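Local coordinates for PTS EIIA type-4 domain-containing protein (Streptococcus agalactiae NEM316, PDB 4TKZ) that probably serves as a mannose-type EIIA component of the sugar phosphotransferase system, passing on a phosphoryl group during sugar uptake, at residues I2-V7 against L101-F106; F55-V60 against E107-L112; D63-T68 against V87-N92; L93-E98 against D114-S119. All coordinates share one frame; numbering follows the deposited sequence.

Contact 1. Residues I2-V7 against L101-F106; sequences IKIIIV and LSRTMF
R103 reaches across to I2 and I4, and R103 and I2 carry most of the contact. R103 CB lies 4.1 Å from I2 CD1. R103 CG sits between the backbone N and the carbonyl carbon (chi1 61°), and from CG to NE the chain runs extended toward the strand. R103 CD passes 3.5 Å from I2 O and also touches the methyl I4 CD1. That methyl covers one face of the guanidinium and is 3.9 Å from R103 NH1. At the tip, R103 NH1 donates to I2 O at 2.9 Å, with an N-H...O angle of 146°. The acceptor lies close to the guanidinium plane. The same NH1 also bonds to Y29 O, and R103 NH2 bonds to E28 O, so three main-chain carbonyls fix the rotation of the group. The methyl I2 CD1, besides R103, also meets F106 O at 3.6 Å and F106 CB at 4.2 Å. The contact ties segment 101-106 to segment 2-7 and strand 30-35: R103 also packs on V30 and on L112 of helix 110-122, while I4 packs against L96, A99 and V100 of helix 93-102.

Contact 2. Residues F55-V60 against E107-L112; sequences FKEILV and EHVDDL
E57 OE1 is gripped by two donors. V109 N gives it a hydrogen bond of 3.1 Å with an N-H...O angle of 161°, reaching the oxygen from above the carboxylate plane. Water 1 donates to the same E57 OE1 at 2.8 Å, and it accepts from D110 N, so it bridges the carboxylate to the next peptide. The acid thus meets, directly or through water, two backbone N-H groups at the start of helix 110-122. A carboxylate here would probably interact favourably with the helix dipole. E57 CG rests 3.6 Å from E107 O; beyond it a bend at chi2 (-76°) turns E57 CD toward H108. The other oxygen, E57 OE2, lies 2.6 Å from H108 ND1. The carboxylate and imidazole planes stand nearly perpendicular, and the oxygen approaches the ring obliquely. Further along the strand the contact becomes apolar. V109 CG2 packs on L59 CB at 3.7 Å, and the L59 and L112 side chains meet through their CD2 methyls at 4.2 Å. L59 also touches K86 and A99. Strand 57-62 runs between strands 3-9 and 84-89, with E57 and L59 both bonded to K3. A helix laid on a parallel sheet with strand order 2-1-3-4 is characteristic of the alpha/beta fold of the mannose-type EIIA family.

Contact 3. Residues D63-T68 against V87-N92; sequences DLLGGT and VLSGLN
D63 O accepts from G90 N at 3.2 Å, with an N-H...O angle of 142° and the donor about 65° out of the carbonyl plane. The bond joins two loops that leave neighbouring parallel strands, 57-62 and 84-89, at the C-terminal ends of the strands of the alpha/beta sheet, where this family has its active site. D63 points its CB away from the other loop, and D63 OD2 bonds to H9 ND1. By family analogy, H9 is probably the phosphorylated histidine, and D63 probably orients its ring. Next along the chain, L64 to G67 form a type II beta turn. G66 takes its third position with positive phi, and G67 stands just before helix 68-76. S89 packs against the entry to this turn, with S89 CB 3.6 Å from L65 N. A chi1 of 61° sets S89 OG 3.8 Å from L65 CB. S89 OG is bonded to G123 O of the second subunit, whose strand extends the sheet antiparallel to L88 and S89. L91 is buried against I6, F12 and L61. N92 caps the helix that follows, with N92 OD1 accepting from M95 N. Water 2 bridges the two loops: it donates to D63 O and to L91 O, at 2.8 Å each, so D63 O takes bonds from both this water and G90 N.

Contact 4. Residues L93-E98 against D114-S119; sequences LSMLME and DKVITS
M95 and V116 meet with their side chains at about a right angle, and M95 CG presses on V116 CG1 at 3.5 Å. That is tighter than usual for two carbons. M95 CG is anti to the backbone N (chi1 -172°), which sets it against V116 CG1. The two helix segments run roughly antiparallel, at 149°, with their axes 8.2 Å apart at closest approach. One turn on, E98 packs on the same helix. E98 CG rests 3.7 Å from K115 O and 3.9 Å from V116 CA. K115 CG comes 4.0 Å from E98 CD, though its amine leads away. The bend at chi2 (66°) brings E98 CD to 3.9 Å from S119 CB. E98 OE1 and S119 OG are modelled too close to each other, so their detail is doubtful. The other oxygen, E98 OE2, is hydrogen-bonded to S102 OG. At the far end of the pair, S94 CB touches S119 O at 3.6 Å. Within the second helix, T118 OG1 donates to D114 O at 2.9 Å, from the opposite face of that carbonyl to T118 N. M95 and I117 also meet I124 of the second subunit. The two consecutive helices form an antiparallel pair against the sheet. M95 packs on L61 and L88, V116 on L88, and L96 on I4 and I6 of strand 3-9 and on I16 of helix 12-24.

In the fold
Contacts 1 and 2 lie side by side, with centres 7 Å apart. Strands 3-9 and 57-62 join them, with probable hydrogen bonds L59 N to K3 O and I5 N to L59 O, each 2.8 Å. Contact 4 shares helix 93-102 with contact 1 and helix 110-122 with contact 2. Contact 3 sits about 17 Å from contact 2, centre to centre. It supplies D63, which bonds to H9, the probable phosphorylated histidine. Strand 84-89 links it to contact 4, where L88 CD1 meets V116 CG1 at 3.7 Å. Both contacts touch the second subunit. The side chains of L64 (contact 3) and S94 (contact 4) each lie about 3 Å from a bound glycerol, probably from the crystallisation liquor.

Contact 1. Residues I2-V7 against L101-F106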
loop_
_atom_site.group_PDB
_atom_site.type_symbol
_atom_site.label_atom_id
_atom_site.label_comp_id
_atom_site.label_asym_id
_atom_site.label_seq_id
_atom_site.Cartn_x
_atom_site.Cartn_y
_atom_site.Cartn_z
ATOM N N ILE A 2 -3.521 -3.813 -20.971
ATOM C CA ILE A 2 -3.626 -4.586 -19.737
ATOM C C ILE A 2 -4.416 -3.756 -18.738
ATOM O O ILE A 2 -3.979 -2.673 -18.350
ATOM C CB ILE A 2 -2.240 -4.926 -19.154
ATOM C CG1 ILE A 2 -1.497 -5.891 -20.083
ATOM C CG2 ILE A 2 -2.377 -5.533 -17.764
ATOM C CD1 ILE A 2 0.018 -5.937 -19.874
ATOM N N LYS A 3 -5.592 -4.236 -18.345
ATOM C CA LYS A 3 -6.417 -3.504 -17.387
ATOM C C LYS A 3 -5.953 -3.759 -15.952
ATOM O O LYS A 3 -5.684 -4.901 -15.570
ATOM C CB LYS A 3 -7.901 -3.870 -17.548
ATOM C CG LYS A 3 -8.804 -3.100 -16.592
ATOM C CD LYS A 3 -10.272 -3.352 -16.843
ATOM C CE LYS A 3 -11.117 -2.682 -15.776
ATOM N NZ LYS A 3 -12.549 -2.562 -16.192
ATOM N N ILE A 4 -5.856 -2.690 -15.163
ATOM C CA ILE A 4 -5.419 -2.782 -13.768
ATOM C C ILE A 4 -6.604 -2.596 -12.837
ATOM O O ILE A 4 -7.291 -1.576 -12.897
ATOM C CB ILE A 4 -4.342 -1.706 -13.467
ATOM C CG1 ILE A 4 -3.111 -1.953 -14.328
ATOM C CG2 ILE A 4 -3.943 -1.706 -11.984
ATOM C CD1 ILE A 4 -2.074 -0.841 -14.249
ATOM N N ILE A 5 -6.845 -3.585 -11.978
ATOM C CA ILE A 5 -7.956 -3.500 -11.048
ATOM C C ILE A 5 -7.443 -3.594 -9.625
ATOM O O ILE A 5 -6.754 -4.554 -9.253
ATOM C CB ILE A 5 -8.971 -4.633 -11.301
ATOM C CG1 ILE A 5 -9.428 -4.605 -12.755
ATOM C CG2 ILE A 5 -10.175 -4.508 -10.367
ATOM C CD1 ILE A 5 -10.438 -5.730 -13.105
ATOM N N ILE A 6 -7.789 -2.594 -8.826
ATOM C CA ILE A 6 -7.388 -2.549 -7.430
ATOM C C ILE A 6 -8.555 -2.910 -6.520
ATOM O O ILE A 6 -9.585 -2.213 -6.507
ATOM C CB ILE A 6 -6.898 -1.140 -7.056
ATOM C CG1 ILE A 6 -5.744 -0.704 -7.964
ATOM C CG2 ILE A 6 -6.441 -1.094 -5.598
ATOM C CD1 ILE A 6 -5.332 0.762 -7.764
ATOM N N VAL A 7 -8.401 -3.993 -5.760
ATOM C CA VAL A 7 -9.425 -4.403 -4.807
ATOM C C VAL A 7 -8.836 -4.429 -3.410
ATOM O O VAL A 7 -7.857 -5.135 -3.160
ATOM C CB VAL A 7 -9.977 -5.810 -5.132
ATOM C CG1 VAL A 7 -11.290 -6.026 -4.403
ATOM C CG2 VAL A 7 -10.146 -5.971 -6.626
ATOM N N LEU A 101 3.356 2.162 -15.391
ATOM C CA LEU A 101 4.428 2.662 -16.250
ATOM C C LEU A 101 5.025 1.613 -17.197
ATOM O O LEU A 101 5.662 1.964 -18.189
ATOM C CB LEU A 101 5.521 3.321 -15.409
ATOM C CG LEU A 101 5.098 4.602 -14.689
ATOM C CD1 LEU A 101 6.158 5.013 -13.679
ATOM C CD2 LEU A 101 4.831 5.728 -15.690
ATOM N N SER A 102 4.812 0.332 -16.914
ATOM C CA SER A 102 5.445 -0.710 -17.724
ATOM C C SER A 102 4.494 -1.546 -18.580
ATOM O O SER A 102 4.941 -2.256 -19.485
ATOM C CB SER A 102 6.297 -1.636 -16.848
ATOM O OG SER A 102 7.494 -1.000 -16.440
ATOM N N ARG A 103 3.194 -1.476 -18.306
ATOM C CA ARG A 103 2.243 -2.352 -19.004
ATOM C C ARG A 103 2.261 -2.151 -20.520
ATOM O O ARG A 103 1.996 -3.088 -21.290
ATOM C CB ARG A 103 0.828 -2.149 -18.474
ATOM C CG ARG A 103 0.287 -0.739 -18.660
ATOM C CD ARG A 103 -1.131 -0.650 -18.126
ATOM N NE ARG A 103 -1.604 0.729 -18.045
ATOM C CZ ARG A 103 -2.872 1.052 -17.826
ATOM N NH1 ARG A 103 -3.780 0.093 -17.668
ATOM N NH2 ARG A 103 -3.233 2.320 -17.770
ATOM N N THR A 104 2.574 -0.926 -20.927
ATOM C CA THR A 104 2.710 -0.537 -22.328
ATOM C C THR A 104 3.747 -1.389 -23.071
ATOM O O THR A 104 3.633 -1.605 -24.285
ATOM C CB THR A 104 3.068 0.977 -22.425
ATOM O OG1 THR A 104 1.913 1.718 -22.838
ATOM C CG2 THR A 104 4.214 1.237 -23.392
ATOM N N MET A 105 4.741 -1.888 -22.337
ATOM C CA MET A 105 5.807 -2.698 -22.921
ATOM C C MET A 105 5.356 -4.109 -23.264
ATOM O O MET A 105 6.065 -4.829 -23.968
ATOM C CB MET A 105 6.984 -2.820 -21.955
ATOM C CG MET A 105 7.641 -1.518 -21.554
ATOM S SD MET A 105 8.808 -1.802 -20.201
ATOM C CE MET A 105 9.139 -0.111 -19.712
ATOM N N PHE A 106 4.194 -4.516 -22.757
ATOM C CA PHE A 106 3.813 -5.921 -22.839
ATOM C C PHE A 106 2.431 -6.160 -23.423
ATOM O O PHE A 106 1.474 -5.462 -23.095
ATOM C CB PHE A 106 3.899 -6.582 -21.458
ATOM C CG PHE A 106 5.251 -6.474 -20.820
ATOM C CD1 PHE A 106 6.280 -7.328 -21.195
ATOM C CD2 PHE A 106 5.494 -5.518 -19.847
ATOM C CE1 PHE A 106 7.529 -7.227 -20.608
ATOM C CE2 PHE A 106 6.740 -5.411 -19.256
ATOM C CZ PHE A 106 7.759 -6.270 -19.638
#

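Contact 2. Residues F55-V60 against E107-L112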
loop_
_atom_site.group_PDB
_atom_site.type_symbol
_atom_site.label_atom_id
_atom_site.label_comp_id
_atom_site.label_asym_id
_atom_site.label_seq_id
_atom_site.Cartn_x
_atom_site.Cartn_y
_atom_site.Cartn_z
ATOM N N PHE A 55 -12.363 -7.600 -21.113
ATOM C CA PHE A 55 -10.903 -7.542 -21.096
ATOM C C PHE A 55 -10.269 -8.936 -21.063
ATOM O O PHE A 55 -10.815 -9.867 -20.468
ATOM C CB PHE A 55 -10.422 -6.646 -19.947
ATOM C CG PHE A 55 -10.826 -5.204 -20.105
ATOM C CD1 PHE A 55 -12.069 -4.764 -19.659
ATOM C CD2 PHE A 55 -9.975 -4.291 -20.715
ATOM C CE1 PHE A 55 -12.457 -3.460 -19.811
ATOM C CE2 PHE A 55 -10.355 -2.969 -20.867
ATOM C CZ PHE A 55 -11.597 -2.550 -20.410
ATOM N N LYS A 56 -9.130 -9.078 -21.737
ATOM C CA LYS A 56 -8.488 -10.376 -21.902
ATOM C C LYS A 56 -7.239 -10.495 -21.028
ATOM O O LYS A 56 -6.894 -11.586 -20.561
ATOM C CB LYS A 56 -8.147 -10.578 -23.381
ATOM C CG LYS A 56 -7.295 -11.790 -23.713
ATOM C CD LYS A 56 -6.967 -11.794 -25.206
ATOM C CE LYS A 56 -6.001 -12.906 -25.588
ATOM N NZ LYS A 56 -5.586 -12.804 -27.020
ATOM N N GLU A 57 -6.573 -9.360 -20.814
ATOM C CA GLU A 57 -5.348 -9.289 -20.022
ATOM C C GLU A 57 -5.597 -8.372 -18.834
ATOM O O GLU A 57 -5.788 -7.168 -19.008
ATOM C CB GLU A 57 -4.212 -8.730 -20.877
ATOM C CG GLU A 57 -3.985 -9.490 -22.180
ATOM C CD GLU A 57 -3.271 -10.814 -21.984
ATOM O OE1 GLU A 57 -2.764 -11.065 -20.868
ATOM O OE2 GLU A 57 -3.208 -11.603 -22.952
ATOM N N ILE A 58 -5.603 -8.942 -17.632
ATOM C CA ILE A 58 -6.047 -8.223 -16.435
ATOM C C ILE A 58 -5.117 -8.440 -15.246
ATOM O O ILE A 58 -4.805 -9.575 -14.870
ATOM C CB ILE A 58 -7.482 -8.636 -16.033
ATOM C CG1 ILE A 58 -8.467 -8.274 -17.143
ATOM C CG2 ILE A 58 -7.913 -7.973 -14.732
ATOM C CD1 ILE A 58 -9.501 -9.349 -17.402
ATOM N N LEU A 59 -4.664 -7.341 -14.654
ATOM C CA LEU A 59 -3.850 -7.444 -13.459
ATOM C C LEU A 59 -4.664 -6.943 -12.280
ATOM O O LEU A 59 -5.084 -5.786 -12.255
ATOM C CB LEU A 59 -2.549 -6.641 -13.617
ATOM C CG LEU A 59 -1.632 -6.619 -12.391
ATOM C CD1 LEU A 59 -1.188 -8.022 -11.978
ATOM C CD2 LEU A 59 -0.429 -5.735 -12.647
ATOM N N VAL A 60 -4.877 -7.815 -11.302
ATOM C CA VAL A 60 -5.629 -7.451 -10.110
ATOM C C VAL A 60 -4.704 -7.266 -8.916
ATOM O O VAL A 60 -4.022 -8.207 -8.468
ATOM C CB VAL A 60 -6.694 -8.493 -9.746
ATOM C CG1 VAL A 60 -7.490 -7.994 -8.546
ATOM C CG2 VAL A 60 -7.614 -8.768 -10.934
ATOM N N GLU A 107 2.344 -7.159 -24.293
ATOM C CA GLU A 107 1.060 -7.631 -24.788
ATOM C C GLU A 107 0.309 -8.361 -23.682
ATOM O O GLU A 107 -0.897 -8.169 -23.501
ATOM C CB GLU A 107 1.260 -8.580 -25.966
ATOM C CG GLU A 107 1.503 -7.902 -27.300
ATOM C CD GLU A 107 0.854 -8.665 -28.436
ATOM O OE1 GLU A 107 1.017 -8.257 -29.606
ATOM O OE2 GLU A 107 0.175 -9.675 -28.150
ATOM N N HIS A 108 1.035 -9.195 -22.942
ATOM C CA HIS A 108 0.424 -10.089 -21.965
ATOM C C HIS A 108 0.810 -9.774 -20.528
ATOM O O HIS A 108 1.977 -9.534 -20.234
ATOM C CB HIS A 108 0.798 -11.538 -22.276
ATOM C CG HIS A 108 0.251 -12.036 -23.578
ATOM N ND1 HIS A 108 -0.958 -12.692 -23.673
ATOM C CD2 HIS A 108 0.746 -11.968 -24.835
ATOM C CE1 HIS A 108 -1.183 -13.011 -24.936
ATOM N NE2 HIS A 108 -0.164 -12.583 -25.662
ATOM N N VAL A 109 -0.178 -9.818 -19.638
ATOM C CA VAL A 109 0.040 -9.577 -18.214
ATOM C C VAL A 109 1.057 -10.558 -17.603
ATOM O O VAL A 109 1.747 -10.220 -16.641
ATOM C CB VAL A 109 -1.299 -9.600 -17.428
ATOM C CG1 VAL A 109 -1.920 -10.996 -17.439
ATOM C CG2 VAL A 109 -1.097 -9.105 -15.999
ATOM N N ASP A 110 1.161 -11.762 -18.170
ATOM C CA ASP A 110 2.152 -12.741 -17.712
ATOM C C ASP A 110 3.574 -12.181 -17.741
ATOM O O ASP A 110 4.382 -12.456 -16.856
ATOM C CB ASP A 110 2.107 -14.010 -18.568
ATOM C CG ASP A 110 0.851 -14.823 -18.348
ATOM O OD1 ASP A 110 0.077 -14.495 -17.425
ATOM O OD2 ASP A 110 0.643 -15.804 -19.099
ATOM N N ASP A 111 3.876 -11.398 -18.769
ATOM C CA ASP A 111 5.227 -10.886 -18.966
ATOM C C ASP A 111 5.453 -9.592 -18.189
ATOM O O ASP A 111 6.569 -9.082 -18.122
ATOM C CB ASP A 111 5.492 -10.696 -20.463
ATOM C CG ASP A 111 5.265 -11.973 -21.257
ATOM O OD1 ASP A 111 5.628 -13.054 -20.746
ATOM O OD2 ASP A 111 4.712 -11.901 -22.378
ATOM N N LEU A 112 4.382 -9.074 -17.591
ATOM C CA LEU A 112 4.449 -7.843 -16.809
ATOM C C LEU A 112 4.571 -8.108 -15.305
ATOM O O LEU A 112 5.201 -7.333 -14.588
ATOM C CB LEU A 112 3.231 -6.951 -17.095
ATOM C CG LEU A 112 2.953 -5.778 -16.156
ATOM C CD1 LEU A 112 3.997 -4.672 -16.337
ATOM C CD2 LEU A 112 1.541 -5.232 -16.337
HETATM O O HOH W 1 -0.909 -13.032 -20.031
#

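Contact 3. Residues D63-T68 against V87-N92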
loop_
_atom_site.group_PDB
_atom_site.type_symbol
_atom_site.label_atom_id
_atom_site.label_comp_id
_atom_site.label_asym_id
_atom_site.label_seq_id
_atom_site.Cartn_x
_atom_site.Cartn_y
_atom_site.Cartn_z
ATOM N N ASP A 63 -4.945 -5.971 -1.518
ATOM C CA ASP A 63 -4.189 -5.499 -0.369
ATOM C C ASP A 63 -3.469 -6.584 0.408
ATOM O O ASP A 63 -2.277 -6.462 0.694
ATOM C CB ASP A 63 -5.042 -4.622 0.562
ATOM C CG ASP A 63 -6.347 -5.269 0.982
ATOM O OD1 ASP A 63 -6.708 -6.353 0.476
ATOM O OD2 ASP A 63 -7.029 -4.668 1.839
ATOM N N LEU A 64 -4.183 -7.656 0.715
ATOM C CA LEU A 64 -3.773 -8.519 1.805
ATOM C C LEU A 64 -4.033 -9.983 1.476
ATOM O O LEU A 64 -5.156 -10.360 1.155
ATOM C CB LEU A 64 -4.549 -8.103 3.053
ATOM C CG LEU A 64 -4.054 -8.491 4.437
ATOM C CD1 LEU A 64 -2.631 -7.982 4.673
ATOM C CD2 LEU A 64 -5.012 -7.923 5.472
ATOM N N LEU A 65 -2.981 -10.794 1.558
ATOM C CA LEU A 65 -3.082 -12.232 1.332
ATOM C C LEU A 65 -4.103 -12.870 2.255
ATOM O O LEU A 65 -4.034 -12.720 3.477
ATOM C CB LEU A 65 -1.725 -12.900 1.544
ATOM C CG LEU A 65 -1.708 -14.418 1.384
ATOM C CD1 LEU A 65 -1.976 -14.787 -0.061
ATOM C CD2 LEU A 65 -0.381 -14.986 1.855
ATOM N N GLY A 66 -5.051 -13.590 1.670
ATOM C CA GLY A 66 -6.020 -14.321 2.463
ATOM C C GLY A 66 -7.228 -13.494 2.841
ATOM O O GLY A 66 -8.154 -14.002 3.470
ATOM N N GLY A 67 -7.226 -12.218 2.458
ATOM C CA GLY A 67 -8.387 -11.374 2.685
ATOM C C GLY A 67 -9.455 -11.546 1.611
ATOM O O GLY A 67 -9.226 -12.185 0.590
ATOM N N THR A 68 -10.629 -10.971 1.841
ATOM C CA THR A 68 -11.746 -11.092 0.892
ATOM C C THR A 68 -11.410 -10.605 -0.526
ATOM O O THR A 68 -11.663 -11.322 -1.490
ATOM C CB THR A 68 -13.035 -10.447 1.441
ATOM O OG1 THR A 68 -13.468 -11.195 2.581
ATOM C CG2 THR A 68 -14.159 -10.435 0.391
ATOM N N VAL A 87 -3.409 -12.213 -10.138
ATOM C CA VAL A 87 -3.863 -11.681 -8.858
ATOM C C VAL A 87 -2.694 -11.578 -7.894
ATOM O O VAL A 87 -2.103 -12.597 -7.509
ATOM C CB VAL A 87 -4.943 -12.587 -8.235
ATOM C CG1 VAL A 87 -5.418 -12.024 -6.899
ATOM C CG2 VAL A 87 -6.120 -12.757 -9.210
ATOM N N LEU A 88 -2.348 -10.349 -7.504
ATOM C CA LEU A 88 -1.282 -10.147 -6.525
ATOM C C LEU A 88 -1.843 -9.654 -5.192
ATOM O O LEU A 88 -2.847 -8.939 -5.162
ATOM C CB LEU A 88 -0.245 -9.125 -7.030
ATOM C CG LEU A 88 0.336 -9.280 -8.433
ATOM C CD1 LEU A 88 1.497 -8.281 -8.645
ATOM C CD2 LEU A 88 0.802 -10.709 -8.661
ATOM N N SER A 89 -1.200 -10.054 -4.093
ATOM C CA SER A 89 -1.413 -9.418 -2.794
ATOM C C SER A 89 -0.200 -8.531 -2.493
ATOM O O SER A 89 0.783 -8.559 -3.236
ATOM C CB SER A 89 -1.576 -10.452 -1.692
ATOM O OG SER A 89 -0.412 -11.246 -1.565
ATOM N N GLY A 90 -0.278 -7.752 -1.414
ATOM C CA GLY A 90 0.852 -6.953 -0.946
ATOM C C GLY A 90 0.943 -5.578 -1.573
ATOM O O GLY A 90 2.007 -4.965 -1.574
ATOM N N LEU A 91 -0.181 -5.096 -2.102
ATOM C CA LEU A 91 -0.219 -3.860 -2.885
ATOM C C LEU A 91 0.445 -2.687 -2.178
ATOM O O LEU A 91 0.054 -2.326 -1.066
ATOM C CB LEU A 91 -1.670 -3.488 -3.218
ATOM C CG LEU A 91 -1.908 -2.088 -3.790
ATOM C CD1 LEU A 91 -1.176 -1.914 -5.119
ATOM C CD2 LEU A 91 -3.395 -1.835 -3.968
ATOM N N ASN A 92 1.468 -2.129 -2.818
ATOM C CA ASN A 92 2.080 -0.856 -2.382
ATOM C C ASN A 92 2.143 0.112 -3.559
ATOM O O ASN A 92 1.764 -0.252 -4.666
ATOM C CB ASN A 92 3.434 -1.049 -1.673
ATOM C CG ASN A 92 4.458 -1.787 -2.515
ATOM O OD1 ASN A 92 4.396 -1.783 -3.740
ATOM N ND2 ASN A 92 5.440 -2.404 -1.842
HETATM O O HOH W 2 -1.550 -3.741 0.665
#

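Contact 4. Residues L93-E98 against D114-S119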
loop_
_atom_site.group_PDB
_atom_site.type_symbol
_atom_site.label_atom_id
_atom_site.label_comp_id
_atom_site.label_asym_id
_atom_site.label_seq_id
_atom_site.Cartn_x
_atom_site.Cartn_y
_atom_site.Cartn_z
ATOM N N LEU A 93 2.592 1.352 -3.360
ATOM C CA LEU A 93 2.557 2.276 -4.489
ATOM C C LEU A 93 3.556 1.856 -5.567
ATOM O O LEU A 93 3.338 2.110 -6.749
ATOM C CB LEU A 93 2.748 3.741 -4.049
ATOM C CG LEU A 93 2.577 4.855 -5.095
ATOM C CD1 LEU A 93 1.250 4.784 -5.806
ATOM C CD2 LEU A 93 2.739 6.245 -4.450
ATOM N N SER A 94 4.639 1.196 -5.164
ATOM C CA SER A 94 5.623 0.682 -6.116
ATOM C C SER A 94 4.977 -0.308 -7.086
ATOM O O SER A 94 5.234 -0.261 -8.295
ATOM C CB SER A 94 6.761 -0.031 -5.379
ATOM O OG SER A 94 7.603 0.888 -4.707
ATOM N N MET A 95 4.168 -1.202 -6.538
ATOM C CA MET A 95 3.461 -2.209 -7.335
ATOM C C MET A 95 2.589 -1.508 -8.373
ATOM O O MET A 95 2.615 -1.844 -9.564
ATOM C CB MET A 95 2.611 -3.096 -6.420
ATOM C CG MET A 95 1.991 -4.278 -7.115
ATOM S SD MET A 95 1.047 -5.282 -5.967
ATOM C CE MET A 95 2.362 -6.140 -5.106
ATOM N N LEU A 96 1.843 -0.503 -7.924
ATOM C CA LEU A 96 0.923 0.222 -8.802
ATOM C C LEU A 96 1.646 1.035 -9.865
ATOM O O LEU A 96 1.283 1.006 -11.044
ATOM C CB LEU A 96 0.013 1.145 -7.981
ATOM C CG LEU A 96 -1.032 1.929 -8.771
ATOM C CD1 LEU A 96 -1.875 1.016 -9.690
ATOM C CD2 LEU A 96 -1.930 2.682 -7.796
ATOM N N MET A 97 2.670 1.773 -9.455
ATOM C CA MET A 97 3.384 2.604 -10.412
ATOM C C MET A 97 4.053 1.743 -11.486
ATOM O O MET A 97 4.029 2.083 -12.669
ATOM C CB MET A 97 4.403 3.499 -9.701
ATOM C CG MET A 97 3.792 4.581 -8.792
ATOM S SD MET A 97 2.545 5.633 -9.577
ATOM C CE MET A 97 3.506 6.303 -10.939
ATOM N N GLU A 98 4.620 0.614 -11.084
ATOM C CA GLU A 98 5.291 -0.259 -12.048
ATOM C C GLU A 98 4.316 -0.809 -13.078
ATOM O O GLU A 98 4.610 -0.836 -14.277
ATOM C CB GLU A 98 5.992 -1.426 -11.347
ATOM C CG GLU A 98 6.981 -2.155 -12.270
ATOM C CD GLU A 98 8.157 -1.260 -12.664
ATOM O OE1 GLU A 98 9.065 -1.092 -11.836
ATOM O OE2 GLU A 98 8.170 -0.726 -13.794
ATOM N N ASP A 114 6.245 -10.190 -13.365
ATOM C CA ASP A 114 7.548 -10.425 -12.754
ATOM C C ASP A 114 8.272 -9.113 -12.440
ATOM O O ASP A 114 8.935 -8.985 -11.412
ATOM C CB ASP A 114 8.395 -11.332 -13.649
ATOM C CG ASP A 114 7.801 -12.723 -13.782
ATOM O OD1 ASP A 114 7.193 -13.205 -12.804
ATOM O OD2 ASP A 114 7.922 -13.331 -14.868
ATOM N N LYS A 115 8.120 -8.137 -13.324
ATOM C CA LYS A 115 8.692 -6.812 -13.104
ATOM C C LYS A 115 7.949 -6.092 -11.980
ATOM O O LYS A 115 8.547 -5.368 -11.188
ATOM C CB LYS A 115 8.588 -6.012 -14.397
ATOM C CG LYS A 115 9.346 -4.717 -14.405
ATOM C CD LYS A 115 9.621 -4.303 -15.843
ATOM C CE LYS A 115 10.118 -5.496 -16.655
ATOM N NZ LYS A 115 10.258 -5.179 -18.102
ATOM N N VAL A 116 6.637 -6.299 -11.915
ATOM C CA VAL A 116 5.805 -5.639 -10.916
ATOM C C VAL A 116 6.141 -6.153 -9.518
ATOM O O VAL A 116 6.257 -5.379 -8.570
ATOM C CB VAL A 116 4.306 -5.838 -11.239
ATOM C CG1 VAL A 116 3.443 -5.454 -10.060
ATOM C CG2 VAL A 116 3.919 -5.023 -12.478
ATOM N N ILE A 117 6.318 -7.463 -9.409
ATOM C CA ILE A 117 6.685 -8.106 -8.152
ATOM C C ILE A 117 8.043 -7.623 -7.668
ATOM O O ILE A 117 8.234 -7.284 -6.489
ATOM C CB ILE A 117 6.771 -9.633 -8.336
ATOM C CG1 ILE A 117 5.391 -10.225 -8.614
ATOM C CG2 ILE A 117 7.400 -10.283 -7.106
ATOM C CD1 ILE A 117 4.406 -9.979 -7.513
ATOM N N THR A 118 8.994 -7.618 -8.590
ATOM C CA THR A 118 10.350 -7.178 -8.289
ATOM C C THR A 118 10.335 -5.768 -7.725
ATOM O O THR A 118 10.930 -5.508 -6.673
ATOM C CB THR A 118 11.227 -7.219 -9.551
ATOM O OG1 THR A 118 11.372 -8.580 -9.984
ATOM C CG2 THR A 118 12.600 -6.607 -9.280
ATOM N N SER A 119 9.650 -4.859 -8.416
ATOM C CA SER A 119 9.600 -3.464 -7.983
ATOM C C SER A 119 8.907 -3.324 -6.629
ATOM O O SER A 119 9.300 -2.488 -5.817
ATOM C CB SER A 119 8.917 -2.588 -9.038
ATOM O OG SER A 119 9.754 -2.400 -10.168
#